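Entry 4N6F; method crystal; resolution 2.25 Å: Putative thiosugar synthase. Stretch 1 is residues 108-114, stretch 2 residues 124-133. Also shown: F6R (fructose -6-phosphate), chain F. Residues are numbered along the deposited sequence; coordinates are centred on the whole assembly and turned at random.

Stretch 1 (108-114) ILKLDVR
Stretch 2 124-133: GTVEAARELR

This is a small apolar strand-on-helix contact, burying 294 Å² in total, with no direct hydrogen bond between the stretches and one water joining them at one end. Residues 108-111 form a strand with phi between -80° and -134° and psi between 104° and 131°, and the extended path continues through Asp 112 and Val 113. Residues 124-133 lie within a longer helix near -63/-43, held by i-to-i+4 bonds such as Ala 129 N to Thr 125 O at 2.8 Å. The two axes run nearly antiparallel, at 168°, and approach to 10.9 Å. The register pairs Leu 109 with Leu 132 (CA to CA 9.6 Å) and Val 113 with Thr 125 (CA to CA 5.5 Å), so the backbones draw together toward Val 113.

Alternation sets the pattern: Leu 109, Leu 111 and Val 113 point toward the helix. Both leucines are t,p, while Leu 132 is m,t. Where the backbones are farther apart, two leucines fill the gap, with Leu 109 CD2 3.6 Å from Leu 132 CD1. Leu 111 CD1 lies 4.1 Å from that same Leu 132 CD1, and Leu 111 CD2 rests 4.2 Å from Ala 129 CB. Val 113 (t) sets CG2 4.1 Å from Ala 128 CB. At Gly 124, a CB would point toward Val 113 and lie only 3.5 Å from its CG1.

Thr 125 (m) supplies the polar link: water 1 donates to Thr 125 OG1 at 2.7 Å and accepts from Val 113 N at 2.9 Å.

Lys 110, Asp 112 and Arg 114 face the ligand instead. Lys 110, t,t,t,m, is covalently bonded through NZ to F6R C1 (1.5 Å), and Asp 112 OD2 lies 3.1 Å from F6R C1. Arg 114 NH2 donates to F6R O4 at 2.7 Å and forms a salt bridge with Asp 112 OD1 at 3.1 Å.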

ATOM      1  N   ILE A 108      14.765  10.154 -25.335  1.00 29.51           N
ATOM      2  CA  ILE A 108      14.312  10.192 -23.947  1.00 26.95           C
ATOM      3  C   ILE A 108      15.343   9.516 -23.054  1.00 26.06           C
ATOM      4  O   ILE A 108      15.752   8.376 -23.321  1.00 24.11           O
ATOM      5  CB  ILE A 108      12.963   9.487 -23.767  1.00 26.78           C
ATOM      6  CG1 ILE A 108      11.927  10.065 -24.725  1.00 26.54           C
ATOM      7  CG2 ILE A 108      12.483   9.620 -22.323  1.00 26.65           C
ATOM      8  CD1 ILE A 108      10.707   9.184 -24.864  1.00 26.86           C
ATOM      9  N   LEU A 109      15.707  10.198 -21.971  1.00 24.80           N
ATOM     10  CA  LEU A 109      16.870   9.843 -21.184  1.00 25.21           C
ATOM     11  C   LEU A 109      16.639   9.828 -19.679  1.00 24.93           C
ATOM     12  O   LEU A 109      16.196  10.823 -19.085  1.00 25.02           O
ATOM     13  CB  LEU A 109      18.004  10.823 -21.494  1.00 26.12           C
ATOM     14  CG  LEU A 109      19.355  10.500 -20.841  1.00 27.62           C
ATOM     15  CD1 LEU A 109      20.012   9.311 -21.542  1.00 28.04           C
ATOM     16  CD2 LEU A 109      20.271  11.714 -20.875  1.00 28.03           C
ATOM     17  N   LYS A 110      16.968   8.692 -19.071  1.00 24.47           N
ATOM     18  CA  LYS A 110      17.063   8.566 -17.625  1.00 25.54           C
ATOM     19  C   LYS A 110      18.406   9.134 -17.267  1.00 25.99           C
ATOM     20  O   LYS A 110      19.435   8.523 -17.524  1.00 26.25           O
ATOM     21  CB  LYS A 110      16.869   7.097 -17.234  1.00 26.03           C
ATOM     22  CG  LYS A 110      17.109   6.770 -15.778  1.00 26.69           C
ATOM     23  CD  LYS A 110      16.840   5.292 -15.517  1.00 28.51           C
ATOM     24  CE  LYS A 110      17.040   4.889 -14.056  1.00 30.38           C
ATOM     25  NZ  LYS A 110      18.478   4.714 -13.787  1.00 32.63           N
ATOM     26  N   LEU A 111      18.408  10.346 -16.727  1.00 26.60           N
ATOM     27  CA  LEU A 111      19.643  11.082 -16.491  1.00 26.13           C
ATOM     28  C   LEU A 111      20.073  10.924 -15.053  1.00 27.54           C
ATOM     29  O   LEU A 111      19.340  11.300 -14.126  1.00 28.10           O
ATOM     30  CB  LEU A 111      19.449  12.560 -16.818  1.00 26.93           C
ATOM     31  CG  LEU A 111      20.621  13.496 -16.515  1.00 27.06           C
ATOM     32  CD1 LEU A 111      21.844  13.138 -17.346  1.00 26.32           C
ATOM     33  CD2 LEU A 111      20.197  14.933 -16.765  1.00 27.28           C
ATOM     34  N   ASP A 112      21.266  10.362 -14.875  1.00 28.94           N
ATOM     35  CA  ASP A 112      21.856  10.134 -13.568  1.00 30.60           C
ATOM     36  C   ASP A 112      23.281  10.699 -13.558  1.00 33.07           C
ATOM     37  O   ASP A 112      24.101  10.367 -14.428  1.00 34.48           O
ATOM     38  CB  ASP A 112      21.886   8.634 -13.265  1.00 31.17           C
ATOM     39  CG  ASP A 112      20.524   8.087 -12.880  1.00 31.61           C
ATOM     40  OD1 ASP A 112      19.994   8.495 -11.841  1.00 30.00           O
ATOM     41  OD2 ASP A 112      19.982   7.225 -13.606  1.00 35.13           O
ATOM     42  N   VAL A 113      23.536  11.595 -12.608  1.00 34.02           N
ATOM     43  CA  VAL A 113      24.855  12.152 -12.350  1.00 35.09           C
ATOM     44  C   VAL A 113      25.068  12.063 -10.843  1.00 36.96           C
ATOM     45  O   VAL A 113      24.464  12.820 -10.081  1.00 37.88           O
ATOM     46  CB  VAL A 113      24.951  13.620 -12.794  1.00 35.26           C
ATOM     47  CG1 VAL A 113      26.349  14.170 -12.547  1.00 35.14           C
ATOM     48  CG2 VAL A 113      24.585  13.754 -14.265  1.00 35.47           C
ATOM     49  N   ARG A 114      25.913  11.129 -10.418  1.00 39.78           N
ATOM     50  CA  ARG A 114      26.059  10.819  -8.992  1.00 43.79           C
ATOM     51  C   ARG A 114      27.455  11.065  -8.441  1.00 47.53           C
ATOM     52  O   ARG A 114      28.447  10.955  -9.160  1.00 46.38           O
ATOM     53  CB  ARG A 114      25.674   9.367  -8.744  1.00 43.03           C
ATOM     54  CG  ARG A 114      24.333   9.028  -9.344  1.00 42.87           C
ATOM     55  CD  ARG A 114      23.833   7.671  -8.910  1.00 43.59           C
ATOM     56  NE  ARG A 114      22.486   7.453  -9.423  1.00 42.21           N
ATOM     57  CZ  ARG A 114      21.766   6.357  -9.230  1.00 40.27           C
ATOM     58  NH1 ARG A 114      22.256   5.340  -8.521  1.00 40.63           N
ATOM     59  NH2 ARG A 114      20.544   6.280  -9.751  1.00 38.92           N
ATOM     60  N   GLY A 124      25.500  19.249 -10.409  1.00 32.02           N
ATOM     61  CA  GLY A 124      25.970  18.600 -11.636  1.00 31.05           C
ATOM     62  C   GLY A 124      24.832  18.087 -12.515  1.00 30.27           C
ATOM     63  O   GLY A 124      24.911  18.149 -13.740  1.00 28.06           O
ATOM     64  N   THR A 125      23.771  17.581 -11.886  1.00 29.96           N
ATOM     65  CA  THR A 125      22.590  17.102 -12.619  1.00 29.59           C
ATOM     66  C   THR A 125      21.911  18.251 -13.360  1.00 27.86           C
ATOM     67  O   THR A 125      21.509  18.106 -14.513  1.00 27.62           O
ATOM     68  CB  THR A 125      21.583  16.432 -11.656  1.00 29.16           C
ATOM     69  OG1 THR A 125      22.191  15.275 -11.089  1.00 28.52           O
ATOM     70  CG2 THR A 125      20.287  16.026 -12.372  1.00 28.84           C
ATOM     71  N   VAL A 126      21.783  19.385 -12.683  1.00 28.58           N
ATOM     72  CA  VAL A 126      21.204  20.591 -13.275  1.00 29.80           C
ATOM     73  C   VAL A 126      22.025  21.084 -14.467  1.00 30.46           C
ATOM     74  O   VAL A 126      21.465  21.418 -15.517  1.00 29.32           O
ATOM     75  CB  VAL A 126      21.100  21.737 -12.244  1.00 30.32           C
ATOM     76  CG1 VAL A 126      20.771  23.062 -12.921  1.00 30.54           C
ATOM     77  CG2 VAL A 126      20.045  21.421 -11.201  1.00 30.83           C
ATOM     78  N   GLU A 127      23.344  21.156 -14.296  1.00 31.42           N
ATOM     79  CA  GLU A 127      24.237  21.557 -15.396  1.00 32.67           C
ATOM     80  C   GLU A 127      24.093  20.621 -16.589  1.00 29.61           C
ATOM     81  O   GLU A 127      23.937  21.069 -17.722  1.00 28.55           O
ATOM     82  CB  GLU A 127      25.701  21.558 -14.943  1.00 36.90           C
ATOM     83  CG  GLU A 127      26.075  22.644 -13.946  1.00 42.05           C
ATOM     84  CD  GLU A 127      27.427  22.383 -13.287  1.00 47.77           C
ATOM     85  OE1 GLU A 127      28.326  21.806 -13.951  1.00 50.62           O
ATOM     86  OE2 GLU A 127      27.588  22.746 -12.099  1.00 52.20           O
ATOM     87  N   ALA A 128      24.143  19.317 -16.329  1.00 28.72           N
ATOM     88  CA  ALA A 128      23.976  18.318 -17.393  1.00 29.53           C
ATOM     89  C   ALA A 128      22.608  18.463 -18.067  1.00 29.05           C
ATOM     90  O   ALA A 128      22.497  18.404 -19.298  1.00 29.14           O
ATOM     91  CB  ALA A 128      24.149  16.911 -16.838  1.00 29.43           C
ATOM     92  N   ALA A 129      21.573  18.693 -17.262  1.00 29.25           N
ATOM     93  CA  ALA A 129      20.213  18.817 -17.800  1.00 30.35           C
ATOM     94  C   ALA A 129      20.102  19.975 -18.778  1.00 29.85           C
ATOM     95  O   ALA A 129      19.607  19.807 -19.890  1.00 29.90           O
ATOM     96  CB  ALA A 129      19.199  18.961 -16.671  1.00 30.94           C
ATOM     97  N   ARG A 130      20.576  21.151 -18.375  1.00 32.68           N
ATOM     98  CA  ARG A 130      20.549  22.339 -19.255  1.00 33.91           C
ATOM     99  C   ARG A 130      21.293  22.114 -20.568  1.00 34.51           C
ATOM    100  O   ARG A 130      20.820  22.498 -21.636  1.00 34.28           O
ATOM    101  CB  ARG A 130      21.139  23.553 -18.534  1.00 36.17           C
ATOM    102  CG  ARG A 130      20.215  24.142 -17.485  1.00 38.39           C
ATOM    103  CD  ARG A 130      20.920  25.187 -16.637  1.00 41.81           C
ATOM    104  NE  ARG A 130      20.000  25.795 -15.676  1.00 45.30           N
ATOM    105  CZ  ARG A 130      20.356  26.417 -14.551  1.00 47.53           C
ATOM    106  NH1 ARG A 130      21.636  26.538 -14.201  1.00 49.91           N
ATOM    107  NH2 ARG A 130      19.416  26.925 -13.763  1.00 47.67           N
ATOM    108  N   GLU A 131      22.450  21.473 -20.494  1.00 36.52           N
ATOM    109  CA  GLU A 131      23.227  21.207 -21.707  1.00 38.23           C
ATOM    110  C   GLU A 131      22.489  20.235 -22.631  1.00 35.45           C
ATOM    111  O   GLU A 131      22.427  20.450 -23.843  1.00 35.10           O
ATOM    112  CB  GLU A 131      24.602  20.665 -21.343  1.00 41.89           C
ATOM    113  CG  GLU A 131      25.643  20.839 -22.428  1.00 46.75           C
ATOM    114  CD  GLU A 131      27.035  20.479 -21.938  1.00 50.61           C
ATOM    115  OE1 GLU A 131      27.677  19.624 -22.584  1.00 55.10           O
ATOM    116  OE2 GLU A 131      27.473  21.034 -20.900  1.00 49.78           O
ATOM    117  N   LEU A 132      21.917  19.171 -22.064  1.00 33.92           N
ATOM    118  CA  LEU A 132      21.154  18.213 -22.881  1.00 32.27           C
ATOM    119  C   LEU A 132      19.833  18.776 -23.393  1.00 31.61           C
ATOM    120  O   LEU A 132      19.406  18.426 -24.489  1.00 31.06           O
ATOM    121  CB  LEU A 132      20.941  16.902 -22.130  1.00 32.38           C
ATOM    122  CG  LEU A 132      22.238  16.103 -21.939  1.00 32.43           C
ATOM    123  CD1 LEU A 132      22.018  14.881 -21.070  1.00 32.11           C
ATOM    124  CD2 LEU A 132      22.846  15.691 -23.273  1.00 32.76           C
ATOM    125  N   ARG A 133      19.202  19.660 -22.617  1.00 32.60           N
ATOM    126  CA  ARG A 133      17.962  20.329 -23.052  1.00 32.50           C
ATOM    127  C   ARG A 133      18.195  21.260 -24.237  1.00 35.89           C
ATOM    128  O   ARG A 133      17.328  21.374 -25.113  1.00 34.94           O
ATOM    129  CB  ARG A 133      17.315  21.115 -21.901  1.00 31.70           C
ATOM    130  CG  ARG A 133      16.542  20.256 -20.901  1.00 30.68           C
ATOM    131  CD  ARG A 133      15.362  19.547 -21.542  1.00 29.36           C
ATOM    132  NE  ARG A 133      14.446  20.496 -22.164  1.00 29.76           N
ATOM    133  CZ  ARG A 133      13.660  20.251 -23.215  1.00 30.61           C
ATOM    134  NH1 ARG A 133      12.864  21.210 -23.681  1.00 29.58           N
ATOM    135  NH2 ARG A 133      13.665  19.066 -23.815  1.00 31.67           N
TER
HETATM  136  C1  F6R F 304      18.835   4.638 -12.345  1.00 34.09           C
HETATM  137  C2  F6R F 304      18.662   3.243 -11.813  1.00 36.57           C
HETATM  138  C3  F6R F 304      19.128   2.838 -10.436  1.00 35.05           C
HETATM  139  C4  F6R F 304      18.125   3.380  -9.415  1.00 32.46           C
HETATM  140  C5  F6R F 304      18.283   2.699  -8.052  1.00 30.85           C
HETATM  141  C6  F6R F 304      17.011   2.807  -7.235  1.00 29.00           C
HETATM  142  O2  F6R F 304      18.072   2.399 -12.491  1.00 41.14           O
HETATM  143  O3  F6R F 304      20.449   3.278 -10.106  1.00 32.63           O
HETATM  144  O4  F6R F 304      18.327   4.792  -9.253  1.00 32.15           O
HETATM  145  O5  F6R F 304      18.607   1.318  -8.192  1.00 28.86           O
HETATM  146  O6  F6R F 304      17.275   2.304  -5.931  1.00 28.59           O
HETATM  147  P   F6R F 304      16.841   0.847  -5.448  1.00 27.31           P
HETATM  148  O1P F6R F 304      17.847  -0.047  -6.109  1.00 25.96           O
HETATM  149  O2P F6R F 304      15.433   0.623  -5.927  1.00 29.47           O
HETATM  150  O3P F6R F 304      16.922   0.999  -3.956  1.00 26.98           O
HETATM  151  O   HOH W   1      21.421  12.705 -10.990  1.00 29.31           O